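Local coordinates for protein TetR-like transcriptional regulator (Rhodococcus, PDB 3F1B) that probably binds a regulatory DNA region through an N-terminal helix-turn-helix and acts as a transcription factor of the TetR family, at residues E45-K48 against P49-Y52; P87-Q90 against L91-L95. All blocks are in the same frame, centred on the assembly; numbering follows the deposited sequence.

Contact 1: residues E45-K48 against P49-Y52; sequences EISK and PMLY. With SO4 (sulfate ion), chain C.
Lys48 and Tyr52 lie side by side one turn apart on helix 48-54, the second helix of the predicted helix-turn-helix and, as in other TetR regulators, probably the one that reads DNA. CG of Lys48 meets the ring of Tyr52 at its edge, in the ring plane, 3.9 Å from CE1. With CG anti to the backbone N (chi1 -163°) and the rest of the chain extended, Lys48 runs alongside the ring as far as the hydroxyl. Both tips then reach one oxygen of a sulfate ion, probably from the crystallisation liquor: Lys48 NZ and Tyr52 OH each give a weak hydrogen bond to O2. The backbone N atoms of Met37 and Asp38 also bind this anion. Asp38 forms a salt bridge with Lys48 and is the stronger partner of the ammonium group. The site is consistent with a place for a DNA phosphate.

Selenomethionine Met50 packs at the helix start. Its chain, bent at chi2 and chi3, carries CE to 3.5 Å from CG1 of Ile46, and Met19 of helix 12-30 touches both side chains. Ser47 is the N-cap: its OG accepts the backbone N-H of Met50 over 3.0 Å, almost straight at 166°, while its carbonyl O takes Leu51 N at 3.1 Å.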
ATOM      1  N   GLU A  45     -21.050  16.899 -14.430  1.00 58.38           N
ATOM      2  CA  GLU A  45     -22.149  17.789 -14.829  1.00 60.28           C
ATOM      3  C   GLU A  45     -23.158  17.104 -15.771  1.00 60.72           C
ATOM      4  O   GLU A  45     -23.666  17.699 -16.739  1.00 61.08           O
ATOM      5  CB  GLU A  45     -21.614  19.079 -15.451  1.00 60.29           C
ATOM      6  CG  GLU A  45     -20.352  19.606 -14.786  1.00 62.20           C
ATOM      7  CD  GLU A  45     -20.044  21.046 -15.161  1.00 64.23           C
ATOM      8  OE1 GLU A  45     -20.890  21.918 -14.881  1.00 63.70           O
ATOM      9  OE2 GLU A  45     -18.946  21.304 -15.718  1.00 66.68           O
ATOM     10  N   ILE A  46     -23.430  15.839 -15.466  1.00 60.96           N
ATOM     11  CA  ILE A  46     -24.394  15.047 -16.187  1.00 60.35           C
ATOM     12  C   ILE A  46     -25.488  14.670 -15.187  1.00 60.08           C
ATOM     13  O   ILE A  46     -25.337  14.889 -13.977  1.00 60.83           O
ATOM     14  CB  ILE A  46     -23.679  13.844 -16.865  1.00 60.70           C
ATOM     15  CG1 ILE A  46     -24.143  13.716 -18.304  1.00 60.85           C
ATOM     16  CG2 ILE A  46     -23.780  12.539 -16.063  1.00 60.27           C
ATOM     17  CD1 ILE A  46     -23.847  14.941 -19.135  1.00 61.90           C
ATOM     18  N   SER A  47     -26.602  14.152 -15.671  1.00 58.94           N
ATOM     19  CA  SER A  47     -27.669  13.782 -14.769  1.00 58.02           C
ATOM     20  C   SER A  47     -27.303  12.439 -14.087  1.00 57.73           C
ATOM     21  O   SER A  47     -26.509  11.658 -14.627  1.00 57.36           O
ATOM     22  CB  SER A  47     -28.993  13.677 -15.529  1.00 57.51           C
ATOM     23  OG  SER A  47     -29.489  12.372 -15.411  1.00 56.06           O
ATOM     24  N   LYS A  48     -27.865  12.198 -12.899  1.00 56.93           N
ATOM     25  CA  LYS A  48     -27.638  10.964 -12.154  1.00 56.60           C
ATOM     26  C   LYS A  48     -28.269   9.752 -12.899  1.00 56.30           C
ATOM     27  O   LYS A  48     -27.597   8.730 -13.093  1.00 55.95           O
ATOM     28  CB  LYS A  48     -28.161  11.104 -10.728  1.00 56.49           C
ATOM     29  CG  LYS A  48     -27.644  10.086  -9.749  1.00 59.03           C
ATOM     30  CD  LYS A  48     -28.055  10.472  -8.308  1.00 64.73           C
ATOM     31  CE  LYS A  48     -27.621   9.419  -7.238  1.00 66.82           C
ATOM     32  NZ  LYS A  48     -28.542   9.423  -6.023  1.00 65.68           N
ATOM     33  N   PRO A  49     -29.546   9.875 -13.339  1.00 55.36           N
ATOM     34  CA  PRO A  49     -30.110   8.861 -14.223  1.00 55.18           C
ATOM     35  C   PRO A  49     -29.201   8.522 -15.415  1.00 55.11           C
ATOM     36  O   PRO A  49     -29.095   7.338 -15.777  1.00 54.82           O
ATOM     37  CB  PRO A  49     -31.426   9.498 -14.716  1.00 54.73           C
ATOM     38  CG  PRO A  49     -31.812  10.497 -13.673  1.00 54.85           C
ATOM     39  CD  PRO A  49     -30.571  10.819 -12.846  1.00 55.63           C
HETATM   40  N   MSE A  50     -28.577   9.542 -16.011  1.00 54.77           N
HETATM   41  CA  MSE A  50     -27.629   9.366 -17.103  1.00 55.73           C
HETATM   42  C   MSE A  50     -26.492   8.442 -16.736  1.00 55.20           C
HETATM   43  O   MSE A  50     -26.254   7.445 -17.431  1.00 55.15           O
HETATM   44  CB  MSE A  50     -27.035  10.699 -17.497  1.00 57.06           C
HETATM   45  CG  MSE A  50     -27.640  11.295 -18.730  1.00 65.36           C
HETATM   46 SE   MSE A  50     -26.973  10.255 -20.237  0.80 82.81          SE
HETATM   47  CE  MSE A  50     -25.139  10.975 -20.245  1.00 77.93           C
ATOM     48  N   LEU A  51     -25.793   8.778 -15.647  1.00 53.80           N
ATOM     49  CA  LEU A  51     -24.697   7.963 -15.130  1.00 53.22           C
ATOM     50  C   LEU A  51     -25.078   6.462 -15.023  1.00 52.70           C
ATOM     51  O   LEU A  51     -24.346   5.583 -15.485  1.00 51.54           O
ATOM     52  CB  LEU A  51     -24.284   8.490 -13.751  1.00 52.92           C
ATOM     53  CG  LEU A  51     -22.847   8.852 -13.421  1.00 52.86           C
ATOM     54  CD1 LEU A  51     -22.624   8.675 -11.951  1.00 52.96           C
ATOM     55  CD2 LEU A  51     -21.819   8.078 -14.178  1.00 50.65           C
ATOM     56  N   TYR A  52     -26.227   6.179 -14.417  1.00 52.32           N
ATOM     57  CA  TYR A  52     -26.667   4.791 -14.237  1.00 52.45           C
ATOM     58  C   TYR A  52     -26.948   4.060 -15.532  1.00 52.04           C
ATOM     59  O   TYR A  52     -26.839   2.830 -15.584  1.00 52.21           O
ATOM     60  CB  TYR A  52     -27.900   4.735 -13.349  1.00 52.50           C
ATOM     61  CG  TYR A  52     -27.560   4.844 -11.907  1.00 54.52           C
ATOM     62  CD1 TYR A  52     -27.550   6.063 -11.284  1.00 57.82           C
ATOM     63  CD2 TYR A  52     -27.211   3.724 -11.173  1.00 58.28           C
ATOM     64  CE1 TYR A  52     -27.206   6.170  -9.953  1.00 62.51           C
ATOM     65  CE2 TYR A  52     -26.877   3.808  -9.836  1.00 60.70           C
ATOM     66  CZ  TYR A  52     -26.881   5.033  -9.221  1.00 62.86           C
ATOM     67  OH  TYR A  52     -26.558   5.152  -7.878  1.00 65.82           O
TER
HETATM   68  S   SO4 C 203     -25.303   7.313  -4.332  0.50 81.76           S
HETATM   69  O1  SO4 C 203     -25.086   8.721  -4.645  0.50 79.98           O
HETATM   70  O2  SO4 C 203     -26.397   6.874  -5.208  0.50 81.06           O
HETATM   71  O3  SO4 C 203     -24.086   6.527  -4.561  0.50 80.87           O
HETATM   72  O4  SO4 C 203     -25.696   7.158  -2.935  0.50 80.24           O

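Contact 2: residues P87-Q90 against L91-L95; sequences PREQ and LRRAL
Glu89 reaches one turn ahead to two arginines, Arg92 and Arg93, and OE1 is the oxygen that both salt bridges use. NH2 of Arg92 and NE of Arg93 each stand 2.7 Å from OE1 of Glu89. The two guanidinium groups receive the carboxylate differently. Arg92 lies under it face-on: OE2 of Glu89 sits 3.0 Å above the guanidinium plane, over its centre, and the two planes are 73° apart. Arg93 offers its edge, sending the NE hydrogen to the anti lone pair of OE1 in a bent bond of 147°, with OE1 a little out of the guanidinium plane and that plane nearly perpendicular to the carboxylate. The bend at chi2 (62°) turns the glutamate head toward both partners, whereas Arg93 runs extended from CG to NE. Two positive groups at one oxygen would be expected to favour the charged carboxylate. Arg92 also has a long, weak ion pair with Glu96.

Backbone hydrogen bonds of the i to i+4 kind join the same residues: Leu91 N, Arg92 N, Arg93 N and Ala94 N bond to the carbonyls of Pro87, Arg88, Glu89 and Gln90 in turn.

Apolar packing belongs to another face of the helix, where Leu91 and Leu95 meet helix 179-196 and Leu91 touches Trp191. Arg88 makes a cation-pi contact with the same tryptophan. Glu89, Arg92 and Arg93 thus form an i to i+3 and i to i+4 salt-bridge network on the first turns of an amphipathic helix in the all-helical TetR C-terminal domain.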
ATOM      1  N   PRO A  87      19.108  -4.702 -19.398  1.00 44.67           N
ATOM      2  CA  PRO A  87      18.342  -4.769 -18.145  1.00 44.70           C
ATOM      3  C   PRO A  87      18.309  -3.402 -17.474  1.00 45.59           C
ATOM      4  O   PRO A  87      17.224  -2.896 -17.144  1.00 45.74           O
ATOM      5  CB  PRO A  87      19.161  -5.743 -17.291  1.00 44.61           C
ATOM      6  CG  PRO A  87      20.086  -6.492 -18.305  1.00 44.43           C
ATOM      7  CD  PRO A  87      19.760  -5.993 -19.680  1.00 44.35           C
ATOM      8  N   ARG A  88      19.488  -2.787 -17.335  1.00 45.50           N
ATOM      9  CA  ARG A  88      19.637  -1.506 -16.654  1.00 45.57           C
ATOM     10  C   ARG A  88      18.722  -0.429 -17.266  1.00 44.31           C
ATOM     11  O   ARG A  88      18.125   0.398 -16.547  1.00 44.69           O
ATOM     12  CB  ARG A  88      21.063  -1.056 -16.833  1.00 46.02           C
ATOM     13  CG  ARG A  88      21.778  -0.797 -15.596  1.00 51.30           C
ATOM     14  CD  ARG A  88      23.205  -1.392 -15.753  1.00 60.17           C
ATOM     15  NE  ARG A  88      23.269  -2.842 -15.468  1.00 66.14           N
ATOM     16  CZ  ARG A  88      22.926  -3.825 -16.316  1.00 69.50           C
ATOM     17  NH1 ARG A  88      22.474  -3.563 -17.543  1.00 69.09           N
ATOM     18  NH2 ARG A  88      23.039  -5.095 -15.934  1.00 71.20           N
ATOM     19  N   GLU A  89      18.632  -0.428 -18.600  1.00 41.98           N
ATOM     20  CA  GLU A  89      17.957   0.638 -19.309  1.00 39.84           C
ATOM     21  C   GLU A  89      16.457   0.366 -19.290  1.00 38.98           C
ATOM     22  O   GLU A  89      15.654   1.298 -19.274  1.00 37.79           O
ATOM     23  CB  GLU A  89      18.502   0.772 -20.719  1.00 39.53           C
ATOM     24  CG  GLU A  89      17.803   1.823 -21.548  1.00 39.47           C
ATOM     25  CD  GLU A  89      17.938   3.233 -20.994  1.00 41.26           C
ATOM     26  OE1 GLU A  89      17.090   4.074 -21.374  1.00 43.66           O
ATOM     27  OE2 GLU A  89      18.877   3.521 -20.207  1.00 39.54           O
ATOM     28  N   GLN A  90      16.089  -0.908 -19.242  1.00 38.41           N
ATOM     29  CA  GLN A  90      14.681  -1.263 -19.058  1.00 39.26           C
ATOM     30  C   GLN A  90      14.156  -0.807 -17.715  1.00 39.03           C
ATOM     31  O   GLN A  90      13.146  -0.123 -17.648  1.00 38.27           O
ATOM     32  CB  GLN A  90      14.498  -2.738 -19.192  1.00 39.63           C
ATOM     33  CG  GLN A  90      14.758  -3.212 -20.572  1.00 43.28           C
ATOM     34  CD  GLN A  90      14.550  -4.692 -20.696  1.00 50.21           C
ATOM     35  OE1 GLN A  90      13.988  -5.173 -21.696  1.00 52.21           O
ATOM     36  NE2 GLN A  90      14.998  -5.440 -19.681  1.00 51.22           N
ATOM     37  N   LEU A  91      14.892  -1.145 -16.665  1.00 40.15           N
ATOM     38  CA  LEU A  91      14.642  -0.665 -15.292  1.00 41.66           C
ATOM     39  C   LEU A  91      14.614   0.863 -15.200  1.00 41.56           C
ATOM     40  O   LEU A  91      13.622   1.449 -14.751  1.00 41.40           O
ATOM     41  CB  LEU A  91      15.700  -1.232 -14.331  1.00 41.50           C
ATOM     42  CG  LEU A  91      15.384  -1.364 -12.821  1.00 44.82           C
ATOM     43  CD1 LEU A  91      16.362  -0.590 -11.910  1.00 46.78           C
ATOM     44  CD2 LEU A  91      13.967  -1.045 -12.458  1.00 42.08           C
ATOM     45  N   ARG A  92      15.683   1.519 -15.643  1.00 41.53           N
ATOM     46  CA  ARG A  92      15.646   2.975 -15.702  1.00 42.01           C
ATOM     47  C   ARG A  92      14.420   3.534 -16.492  1.00 41.80           C
ATOM     48  O   ARG A  92      13.752   4.488 -16.024  1.00 41.96           O
ATOM     49  CB  ARG A  92      16.970   3.527 -16.205  1.00 42.13           C
ATOM     50  CG  ARG A  92      16.995   5.036 -16.448  1.00 44.21           C
ATOM     51  CD  ARG A  92      18.431   5.374 -16.911  1.00 50.73           C
ATOM     52  NE  ARG A  92      18.691   6.072 -18.202  1.00 55.82           N
ATOM     53  CZ  ARG A  92      17.874   6.220 -19.256  1.00 59.02           C
ATOM     54  NH1 ARG A  92      18.298   6.876 -20.333  1.00 59.83           N
ATOM     55  NH2 ARG A  92      16.643   5.726 -19.263  1.00 63.19           N
ATOM     56  N   ARG A  93      14.072   2.931 -17.634  1.00 40.79           N
ATOM     57  CA  ARG A  93      12.960   3.501 -18.416  1.00 40.46           C
ATOM     58  C   ARG A  93      11.610   3.264 -17.777  1.00 42.10           C
ATOM     59  O   ARG A  93      10.693   4.094 -17.920  1.00 42.74           O
ATOM     60  CB  ARG A  93      12.947   2.987 -19.833  1.00 40.52           C
ATOM     61  CG  ARG A  93      14.120   3.448 -20.613  1.00 37.86           C
ATOM     62  CD  ARG A  93      13.882   3.103 -22.055  1.00 40.36           C
ATOM     63  NE  ARG A  93      14.944   3.666 -22.875  1.00 38.62           N
ATOM     64  CZ  ARG A  93      15.021   3.568 -24.186  1.00 36.06           C
ATOM     65  NH1 ARG A  93      14.089   2.914 -24.845  1.00 37.10           N
ATOM     66  NH2 ARG A  93      16.048   4.126 -24.813  1.00 33.51           N
ATOM     67  N   ALA A  94      11.499   2.151 -17.043  1.00 41.66           N
ATOM     68  CA  ALA A  94      10.288   1.804 -16.352  1.00 41.73           C
ATOM     69  C   ALA A  94      10.111   2.705 -15.147  1.00 42.35           C
ATOM     70  O   ALA A  94       9.007   3.166 -14.868  1.00 41.54           O
ATOM     71  CB  ALA A  94      10.306   0.332 -15.921  1.00 40.92           C
ATOM     72  N   LEU A  95      11.203   2.955 -14.450  1.00 42.61           N
ATOM     73  CA  LEU A  95      11.163   3.783 -13.271  1.00 43.05           C
ATOM     74  C   LEU A  95      10.764   5.163 -13.704  1.00 44.35           C
ATOM     75  O   LEU A  95       9.912   5.812 -13.092  1.00 45.08           O
ATOM     76  CB  LEU A  95      12.541   3.820 -12.605  1.00 42.67           C
ATOM     77  CG  LEU A  95      12.744   2.585 -11.791  1.00 41.90           C
ATOM     78  CD1 LEU A  95      14.140   2.618 -11.248  1.00 42.06           C
ATOM     79  CD2 LEU A  95      11.699   2.620 -10.673  1.00 42.58           C
TER

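Contact 1 comes first along the chain, in the N-terminal TetR family region, and contact 2 follows in the C-terminal one. They share no helix: residues 45-52 span the turn and most of helix 48-54, while 87-95 open helix 87-104. Their centres lie 43 Å apart, on opposite sides of the chain's centre, with nearest atoms about 31 Å from each other. Helix 58-77 lies between them in sequence. Neither contact is touched by the other subunit of the two-chain assembly. The separation reflects the two-part layout of the family, with a probable DNA-reading head set apart from the larger helical body.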